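Local structure of import inner membrane translocase subunit TIM21 mitochondrial (2CIU) at residues R25-G33 with V78-L86; Q99-V107 with R114-L122. The protein keeps the TOM and TIM23 complexes in close contact during mitochondrial preprotein import, here represented by its intermembrane-space domain. All coordinates share one frame; numbering follows the deposited sequence.

Contact 1 of 2, residues R25-G33 with V78-L86; sequences RSLLQCDDG and VESKKKIAL
L28 and K83 bring the two backbones nearest, their CA atoms 5.2 Å apart, where the end of helix 22-27 meets the hairpin loop between strands 70-79 and 84-92. C30 N bonds to R25 O and Q29 N to S26 O, and Q29 takes a positive phi: a Schellman motif ends the helix. Just before it, L28 O accepts from S80 OG at 2.6 Å. The same hydroxyl oxygen accepts from K82 N and, at 2.9 Å, from K83 N, an ST turn and ST motif in one; chi1 of 66° sets OG between backbone N and carbonyl carbon, where it serves both loop and helix end. Replacing S80 by an alanine removes the hydroxyl and is likely to leave L28 O without this donor, and K82 N and K83 N without their shared acceptor. On the sheet side, L28 spreads its two methyls, CD2 onto A85 CB at 3.7 Å and CD1 onto V78 CG1 at 3.9 Å. On the exposed side, the extended Q29 chain crosses K82 at about a right angle, and a water joins Q29 OE1 to K82 NZ. D31 OD2 stays 4.2 Å from K81 NZ, too long for a salt bridge. The attachment thus rests on one short bond beside an apolar patch.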
loop_
_atom_site.group_PDB
_atom_site.type_symbol
_atom_site.label_atom_id
_atom_site.label_comp_id
_atom_site.label_asym_id
_atom_site.label_seq_id
_atom_site.Cartn_x
_atom_site.Cartn_y
_atom_site.Cartn_z
ATOM N N ARG A 25 7.767 5.544 7.915
ATOM C CA ARG A 25 9.208 5.648 7.720
ATOM C C ARG A 25 9.928 5.150 8.969
ATOM O O ARG A 25 10.989 4.545 8.882
ATOM C CB ARG A 25 9.618 7.093 7.419
ATOM C CG ARG A 25 9.103 7.617 6.088
ATOM C CD ARG A 25 9.765 8.951 5.727
ATOM N NE ARG A 25 11.166 8.772 5.354
ATOM C CZ ARG A 25 11.582 8.414 4.145
ATOM N NH1 ARG A 25 10.708 8.195 3.170
ATOM N NH2 ARG A 25 12.879 8.267 3.905
ATOM N N SER A 26 9.338 5.399 10.134
ATOM C CA SER A 26 9.929 4.954 11.385
ATOM C C SER A 26 9.861 3.432 11.484
ATOM O O SER A 26 10.812 2.796 11.930
ATOM C CB SER A 26 9.197 5.590 12.571
ATOM O OG SER A 26 9.782 5.195 13.798
ATOM N N LEU A 27 8.733 2.851 11.071
ATOM C CA LEU A 27 8.587 1.400 11.110
ATOM C C LEU A 27 9.583 0.736 10.164
ATOM O O LEU A 27 10.055 -0.371 10.421
ATOM C CB LEU A 27 7.155 0.987 10.722
ATOM C CG LEU A 27 6.026 1.456 11.649
ATOM C CD1 LEU A 27 4.682 0.956 11.104
ATOM C CD2 LEU A 27 6.259 0.939 13.054
ATOM N N LEU A 28 9.906 1.417 9.070
ATOM C CA LEU A 28 10.851 0.888 8.094
ATOM C C LEU A 28 12.290 1.166 8.522
ATOM O O LEU A 28 13.227 0.725 7.866
ATOM C CB LEU A 28 10.604 1.513 6.721
ATOM C CG LEU A 28 9.358 1.053 5.960
ATOM C CD1 LEU A 28 9.132 1.969 4.765
ATOM C CD2 LEU A 28 9.531 -0.393 5.517
ATOM N N GLN A 29 12.435 1.886 9.628
ATOM C CA GLN A 29 13.744 2.230 10.165
ATOM C C GLN A 29 14.579 2.948 9.110
ATOM O O GLN A 29 15.749 2.617 8.890
ATOM C CB GLN A 29 14.455 0.969 10.658
ATOM C CG GLN A 29 13.755 0.331 11.856
ATOM C CD GLN A 29 14.431 -0.933 12.333
ATOM O OE1 GLN A 29 15.661 -1.029 12.338
ATOM N NE2 GLN A 29 13.631 -1.911 12.760
ATOM N N CYS A 30 13.960 3.932 8.465
ATOM C CA CYS A 30 14.637 4.723 7.438
ATOM C C CYS A 30 15.827 5.471 8.011
ATOM O O CYS A 30 15.786 5.937 9.144
ATOM C CB CYS A 30 13.690 5.752 6.833
ATOM S SG CYS A 30 12.383 5.039 5.808
ATOM N N ASP A 31 16.875 5.571 7.201
ATOM C CA ASP A 31 18.089 6.290 7.563
ATOM C C ASP A 31 17.775 7.740 7.184
ATOM O O ASP A 31 18.198 8.217 6.136
ATOM C CB ASP A 31 19.256 5.757 6.724
ATOM C CG ASP A 31 20.591 6.355 7.120
ATOM O OD1 ASP A 31 20.619 7.220 8.017
ATOM O OD2 ASP A 31 21.611 5.952 6.525
ATOM N N ASP A 32 17.009 8.426 8.025
ATOM C CA ASP A 32 16.635 9.815 7.759
ATOM C C ASP A 32 17.425 10.724 8.683
ATOM O O ASP A 32 17.338 10.617 9.899
ATOM C CB ASP A 32 15.140 10.050 8.002
ATOM C CG ASP A 32 14.256 9.270 7.047
ATOM O OD1 ASP A 32 14.744 8.821 5.990
ATOM O OD2 ASP A 32 13.054 9.122 7.359
ATOM N N GLY A 33 18.195 11.629 8.102
ATOM C CA GLY A 33 18.982 12.508 8.939
ATOM C C GLY A 33 19.133 13.894 8.368
ATOM O O GLY A 33 18.478 14.269 7.395
ATOM N N VAL A 78 7.316 -1.650 -0.149
ATOM C CA VAL A 78 8.166 -0.471 -0.010
ATOM C C VAL A 78 9.323 -1.000 0.825
ATOM O O VAL A 78 9.126 -1.584 1.896
ATOM C CB VAL A 78 7.456 0.698 0.702
ATOM C CG1 VAL A 78 8.452 1.843 0.936
ATOM C CG2 VAL A 78 6.293 1.200 -0.161
ATOM N N GLU A 79 10.536 -0.810 0.320
ATOM C CA GLU A 79 11.721 -1.335 0.975
ATOM C C GLU A 79 12.761 -0.298 1.370
ATOM O O GLU A 79 13.100 0.573 0.573
ATOM C CB GLU A 79 12.391 -2.356 0.048
ATOM C CG GLU A 79 13.709 -2.906 0.598
ATOM C CD GLU A 79 14.424 -3.853 -0.344
ATOM O OE1 GLU A 79 15.551 -4.270 -0.007
ATOM O OE2 GLU A 79 13.884 -4.194 -1.417
ATOM N N SER A 80 13.247 -0.399 2.603
ATOM C CA SER A 80 14.319 0.481 3.082
ATOM C C SER A 80 15.529 -0.438 3.183
ATOM O O SER A 80 15.421 -1.638 2.947
ATOM C CB SER A 80 14.007 1.052 4.466
ATOM O OG SER A 80 13.995 0.027 5.449
ATOM N N LYS A 81 16.685 0.114 3.534
ATOM C CA LYS A 81 17.876 -0.719 3.668
ATOM C C LYS A 81 17.735 -1.747 4.802
ATOM O O LYS A 81 18.497 -2.713 4.873
ATOM C CB LYS A 81 19.104 0.159 3.939
ATOM C CG LYS A 81 19.483 1.074 2.788
ATOM C CD LYS A 81 20.532 2.086 3.232
ATOM C CE LYS A 81 20.764 3.146 2.166
ATOM N NZ LYS A 81 21.558 4.287 2.703
ATOM N N LYS A 82 16.761 -1.546 5.685
ATOM C CA LYS A 82 16.591 -2.459 6.810
ATOM C C LYS A 82 15.304 -3.277 6.849
ATOM O O LYS A 82 15.270 -4.330 7.483
ATOM C CB LYS A 82 16.710 -1.688 8.125
ATOM C CG LYS A 82 17.968 -0.842 8.222
ATOM C CD LYS A 82 18.200 -0.311 9.621
ATOM C CE LYS A 82 18.728 -1.408 10.532
ATOM N NZ LYS A 82 19.342 -0.857 11.774
ATOM N N LYS A 83 14.260 -2.810 6.175
ATOM C CA LYS A 83 12.975 -3.511 6.228
ATOM C C LYS A 83 12.186 -3.488 4.927
ATOM O O LYS A 83 12.395 -2.640 4.062
ATOM C CB LYS A 83 12.103 -2.870 7.311
ATOM C CG LYS A 83 12.723 -2.801 8.694
ATOM C CD LYS A 83 12.833 -4.167 9.354
ATOM C CE LYS A 83 11.475 -4.704 9.758
ATOM N NZ LYS A 83 11.609 -5.944 10.579
ATOM N N ILE A 84 11.260 -4.436 4.793
ATOM C CA ILE A 84 10.390 -4.473 3.632
ATOM C C ILE A 84 8.958 -4.468 4.158
ATOM O O ILE A 84 8.602 -5.281 5.018
ATOM C CB ILE A 84 10.609 -5.731 2.778
ATOM C CG1 ILE A 84 11.990 -5.677 2.125
ATOM C CG2 ILE A 84 9.529 -5.828 1.707
ATOM C CD1 ILE A 84 12.313 -6.885 1.261
ATOM N N ALA A 85 8.149 -3.539 3.665
ATOM C CA ALA A 85 6.757 -3.459 4.086
ATOM C C ALA A 85 5.870 -3.983 2.968
ATOM O O ALA A 85 6.223 -3.902 1.795
ATOM C CB ALA A 85 6.377 -2.003 4.398
ATOM N N LEU A 86 4.732 -4.562 3.349
ATOM C CA LEU A 86 3.745 -5.006 2.383
ATOM C C LEU A 86 2.614 -4.002 2.542
ATOM O O LEU A 86 2.156 -3.761 3.652
ATOM C CB LEU A 86 3.240 -6.419 2.708
ATOM C CG LEU A 86 2.051 -6.901 1.861
ATOM C CD1 LEU A 86 2.362 -6.839 0.375
ATOM C CD2 LEU A 86 1.737 -8.324 2.256
HETATM O O HOH W 1 17.608 0.569 13.034
#

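Contact 2 of 2, residues Q99-V107 with R114-L122; sequences QPDFINMYV and RYYLIKPKL
M105 and I118 exchange backbone bonds in both directions: M105 N donates to I118 O at 3.0 Å, and I118 N to M105 O at 3.1 Å, each on a lone pair in the carbonyl plane. Each oxygen takes a second donor. L117 N reaches M105 O at 2.8 Å, tilted out of that plane, while N104 ND2 approaches I118 O almost head-on to the carbonyl, with a C=O...donor angle of 166°. With its CG trans to the backbone N (chi1 180°), N104 extends its amide to that oxygen and along the edge of the Y116 ring, nearly coplanar with it; a water connects N104 OD1 to Y116 OH. V107 and Y115 form the next hydrogen-bonded pair. L117 and I118 together face M105, a classic beta bulge that shifts the register by one in this antiparallel hairpin of strands 101-108 and 115-116, at one margin of the curled sheet of an NTF2-clan domain. Beyond the bulge, Y106 uses its ring for R114 and its CB for Y116. The R114 guanidinium lies flat on the Y106 ring, planes 20° apart and CZ 3.9 Å from the centroid, an off-centre cation-pi contact, while R114 NE also makes a salt bridge with D108. Y106 CB in turn sits over the centre of the Y116 ring, 3.8 Å from the centroid. On the other face, where helix 6-20 covers M105, M105 SD meets L117 CD1 at 3.9 Å, and I118 CD1 touches the edge of the F102 ring.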
loop_
_atom_site.group_PDB
_atom_site.type_symbol
_atom_site.label_atom_id
_atom_site.label_comp_id
_atom_site.label_asym_id
_atom_site.label_seq_id
_atom_site.Cartn_x
_atom_site.Cartn_y
_atom_site.Cartn_z
ATOM N N GLN A 99 -10.417 10.703 -9.493
ATOM C CA GLN A 99 -9.616 9.658 -8.866
ATOM C C GLN A 99 -10.506 8.783 -7.991
ATOM O O GLN A 99 -11.432 9.274 -7.344
ATOM C CB GLN A 99 -8.471 10.263 -8.027
ATOM C CG GLN A 99 -8.885 10.955 -6.730
ATOM C CD GLN A 99 -9.405 12.363 -6.926
ATOM O OE1 GLN A 99 -9.580 12.828 -8.052
ATOM N NE2 GLN A 99 -9.656 13.055 -5.822
ATOM N N PRO A 100 -10.244 7.468 -7.970
ATOM C CA PRO A 100 -11.086 6.607 -7.143
ATOM C C PRO A 100 -10.888 6.826 -5.660
ATOM O O PRO A 100 -9.855 7.330 -5.215
ATOM C CB PRO A 100 -10.681 5.203 -7.586
ATOM C CG PRO A 100 -9.237 5.377 -7.946
ATOM C CD PRO A 100 -9.267 6.672 -8.731
ATOM N N ASP A 101 -11.892 6.442 -4.885
ATOM C CA ASP A 101 -11.811 6.576 -3.444
ATOM C C ASP A 101 -10.959 5.465 -2.849
ATOM O O ASP A 101 -11.018 4.321 -3.296
ATOM C CB ASP A 101 -13.205 6.498 -2.814
ATOM C CG ASP A 101 -14.099 7.642 -3.231
ATOM O OD1 ASP A 101 -13.645 8.801 -3.162
ATOM O OD2 ASP A 101 -15.263 7.380 -3.607
ATOM N N PHE A 102 -10.142 5.805 -1.858
ATOM C CA PHE A 102 -9.351 4.793 -1.178
ATOM C C PHE A 102 -10.269 4.344 -0.043
ATOM O O PHE A 102 -10.678 5.150 0.793
ATOM C CB PHE A 102 -8.056 5.379 -0.611
ATOM C CG PHE A 102 -6.904 5.389 -1.589
ATOM C CD1 PHE A 102 -7.121 5.213 -2.953
ATOM C CD2 PHE A 102 -5.605 5.593 -1.142
ATOM C CE1 PHE A 102 -6.059 5.240 -3.856
ATOM C CE2 PHE A 102 -4.533 5.624 -2.039
ATOM C CZ PHE A 102 -4.760 5.447 -3.392
ATOM N N ILE A 103 -10.605 3.058 -0.043
ATOM C CA ILE A 103 -11.498 2.475 0.950
ATOM C C ILE A 103 -10.771 1.923 2.176
ATOM O O ILE A 103 -11.250 2.043 3.306
ATOM C CB ILE A 103 -12.308 1.321 0.308
ATOM C CG1 ILE A 103 -13.163 1.857 -0.837
ATOM C CG2 ILE A 103 -13.173 0.631 1.365
ATOM C CD1 ILE A 103 -13.889 0.775 -1.607
ATOM N N ASN A 104 -9.607 1.332 1.951
ATOM C CA ASN A 104 -8.850 0.716 3.026
ATOM C C ASN A 104 -7.396 0.695 2.580
ATOM O O ASN A 104 -7.116 0.420 1.427
ATOM C CB ASN A 104 -9.360 -0.727 3.219
ATOM C CG ASN A 104 -8.639 -1.479 4.325
ATOM O OD1 ASN A 104 -8.550 -2.715 4.294
ATOM N ND2 ASN A 104 -8.131 -0.752 5.310
ATOM N N MET A 105 -6.479 1.015 3.482
ATOM C CA MET A 105 -5.070 0.967 3.133
ATOM C C MET A 105 -4.242 0.737 4.384
ATOM O O MET A 105 -4.353 1.476 5.363
ATOM C CB MET A 105 -4.645 2.258 2.432
ATOM C CG MET A 105 -3.198 2.210 1.972
ATOM S SD MET A 105 -2.702 3.761 1.169
ATOM C CE MET A 105 -1.367 3.162 0.216
ATOM N N TYR A 106 -3.445 -0.327 4.384
ATOM C CA TYR A 106 -2.623 -0.596 5.543
ATOM C C TYR A 106 -1.252 -1.085 5.125
ATOM O O TYR A 106 -1.021 -1.461 3.969
ATOM C CB TYR A 106 -3.315 -1.584 6.504
ATOM C CG TYR A 106 -3.534 -2.988 5.972
ATOM C CD1 TYR A 106 -2.491 -3.918 5.928
ATOM C CD2 TYR A 106 -4.791 -3.382 5.514
ATOM C CE1 TYR A 106 -2.696 -5.214 5.439
ATOM C CE2 TYR A 106 -5.008 -4.666 5.024
ATOM C CZ TYR A 106 -3.966 -5.574 4.986
ATOM O OH TYR A 106 -4.182 -6.828 4.463
ATOM N N VAL A 107 -0.335 -1.047 6.080
ATOM C CA VAL A 107 1.036 -1.440 5.836
ATOM C C VAL A 107 1.493 -2.411 6.883
ATOM O O VAL A 107 1.350 -2.150 8.076
ATOM C CB VAL A 107 1.967 -0.211 5.883
ATOM C CG1 VAL A 107 3.393 -0.639 5.591
ATOM C CG2 VAL A 107 1.483 0.833 4.903
ATOM N N ARG A 114 0.173 -3.865 12.464
ATOM C CA ARG A 114 -0.357 -3.422 11.185
ATOM C C ARG A 114 -0.739 -1.955 11.320
ATOM O O ARG A 114 -1.433 -1.569 12.266
ATOM C CB ARG A 114 -1.584 -4.257 10.805
ATOM C CG ARG A 114 -2.349 -3.727 9.627
ATOM C CD ARG A 114 -3.342 -4.777 9.157
ATOM N NE ARG A 114 -2.657 -5.950 8.618
ATOM C CZ ARG A 114 -3.283 -7.056 8.224
ATOM N NH1 ARG A 114 -4.607 -7.135 8.329
ATOM N NH2 ARG A 114 -2.595 -8.057 7.702
ATOM N N TYR A 115 -0.297 -1.138 10.366
ATOM C CA TYR A 115 -0.558 0.290 10.396
ATOM C C TYR A 115 -1.548 0.737 9.332
ATOM O O TYR A 115 -1.298 0.591 8.137
ATOM C CB TYR A 115 0.764 1.046 10.215
ATOM C CG TYR A 115 0.677 2.512 10.521
ATOM C CD1 TYR A 115 1.129 3.012 11.741
ATOM C CD2 TYR A 115 0.123 3.401 9.604
ATOM C CE1 TYR A 115 1.028 4.366 12.038
ATOM C CE2 TYR A 115 0.022 4.757 9.891
ATOM C CZ TYR A 115 0.474 5.230 11.106
ATOM O OH TYR A 115 0.362 6.572 11.382
ATOM N N TYR A 116 -2.677 1.290 9.760
ATOM C CA TYR A 116 -3.673 1.755 8.805
ATOM C C TYR A 116 -3.495 3.211 8.402
ATOM O O TYR A 116 -3.521 4.110 9.242
ATOM C CB TYR A 116 -5.088 1.569 9.375
ATOM C CG TYR A 116 -5.593 0.149 9.275
ATOM C CD1 TYR A 116 -6.411 -0.237 8.214
ATOM C CD2 TYR A 116 -5.214 -0.818 10.207
ATOM C CE1 TYR A 116 -6.840 -1.556 8.079
ATOM C CE2 TYR A 116 -5.639 -2.146 10.082
ATOM C CZ TYR A 116 -6.449 -2.502 9.013
ATOM O OH TYR A 116 -6.840 -3.812 8.855
ATOM N N LEU A 117 -3.290 3.436 7.113
ATOM C CA LEU A 117 -3.179 4.787 6.583
ATOM C C LEU A 117 -4.597 5.272 6.329
ATOM O O LEU A 117 -4.910 6.446 6.500
ATOM C CB LEU A 117 -2.386 4.802 5.276
ATOM C CG LEU A 117 -0.873 4.610 5.416
ATOM C CD1 LEU A 117 -0.234 4.529 4.031
ATOM C CD2 LEU A 117 -0.285 5.763 6.214
ATOM N N ILE A 118 -5.457 4.351 5.910
ATOM C CA ILE A 118 -6.846 4.685 5.650
ATOM C C ILE A 118 -7.695 3.605 6.285
ATOM O O ILE A 118 -7.645 2.444 5.877
ATOM C CB ILE A 118 -7.125 4.768 4.134
ATOM C CG1 ILE A 118 -6.309 5.926 3.547
ATOM C CG2 ILE A 118 -8.620 4.963 3.877
ATOM C CD1 ILE A 118 -6.425 6.096 2.064
ATOM N N LYS A 119 -8.438 3.985 7.319
ATOM C CA LYS A 119 -9.305 3.044 8.012
ATOM C C LYS A 119 -10.665 3.055 7.347
ATOM O O LYS A 119 -11.249 4.115 7.115
ATOM C CB LYS A 119 -9.439 3.418 9.488
ATOM C CG LYS A 119 -8.219 3.068 10.318
ATOM C CD LYS A 119 -8.431 3.437 11.775
ATOM C CE LYS A 119 -7.233 3.049 12.620
ATOM N NZ LYS A 119 -7.445 3.375 14.061
ATOM N N PRO A 120 -11.194 1.866 7.032
ATOM C CA PRO A 120 -12.498 1.749 6.379
ATOM C C PRO A 120 -13.634 2.389 7.165
ATOM O O PRO A 120 -13.582 2.485 8.398
ATOM C CB PRO A 120 -12.679 0.238 6.240
ATOM C CG PRO A 120 -11.278 -0.278 6.181
ATOM C CD PRO A 120 -10.598 0.537 7.246
ATOM N N LYS A 121 -14.658 2.829 6.444
ATOM C CA LYS A 121 -15.828 3.435 7.071
ATOM C C LYS A 121 -16.488 2.356 7.927
ATOM O O LYS A 121 -16.974 2.636 9.022
ATOM C CB LYS A 121 -16.807 3.929 6.009
ATOM C CG LYS A 121 -17.958 4.764 6.561
ATOM C CD LYS A 121 -18.878 5.239 5.442
ATOM C CE LYS A 121 -20.013 6.095 5.978
ATOM N NZ LYS A 121 -20.945 6.533 4.898
ATOM N N LEU A 122 -16.509 1.130 7.403
ATOM C CA LEU A 122 -17.071 -0.017 8.110
ATOM C C LEU A 122 -15.952 -0.530 8.992
ATOM O O LEU A 122 -15.035 -1.199 8.514
ATOM C CB LEU A 122 -17.479 -1.113 7.124
ATOM C CG LEU A 122 -18.890 -1.067 6.550
ATOM C CD1 LEU A 122 -19.030 -2.135 5.477
ATOM C CD2 LEU A 122 -19.905 -1.294 7.667
HETATM O O HOH W 2 -14.048 2.789 3.705
HETATM O O HOH W 3 -8.301 -4.649 6.721
#

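Contact 1 closes before contact 2 opens along the chain, and their centres lie 20 Å apart. They share one antiparallel sheet: contact 1 includes the start of strand 84-92, which pairs with strand 101-108 of contact 2. The two meet directly where A85 CB packs on V107 CG1 at 3.5 Å, and L27 CD1 lies 4.0 Å from Y115 CB. Helix 22-27 bridges them, since the turn that follows its end supplies L28 and Q29 to contact 1 while I24 touches both V107 and Y115. Helix 6-20 packs on V78 of one and on F102 and M105 of the other. Helices 6-20 and 22-27 thus touch residues of both contacts, consistent with helices packed against one sheet in this intermembrane-space domain.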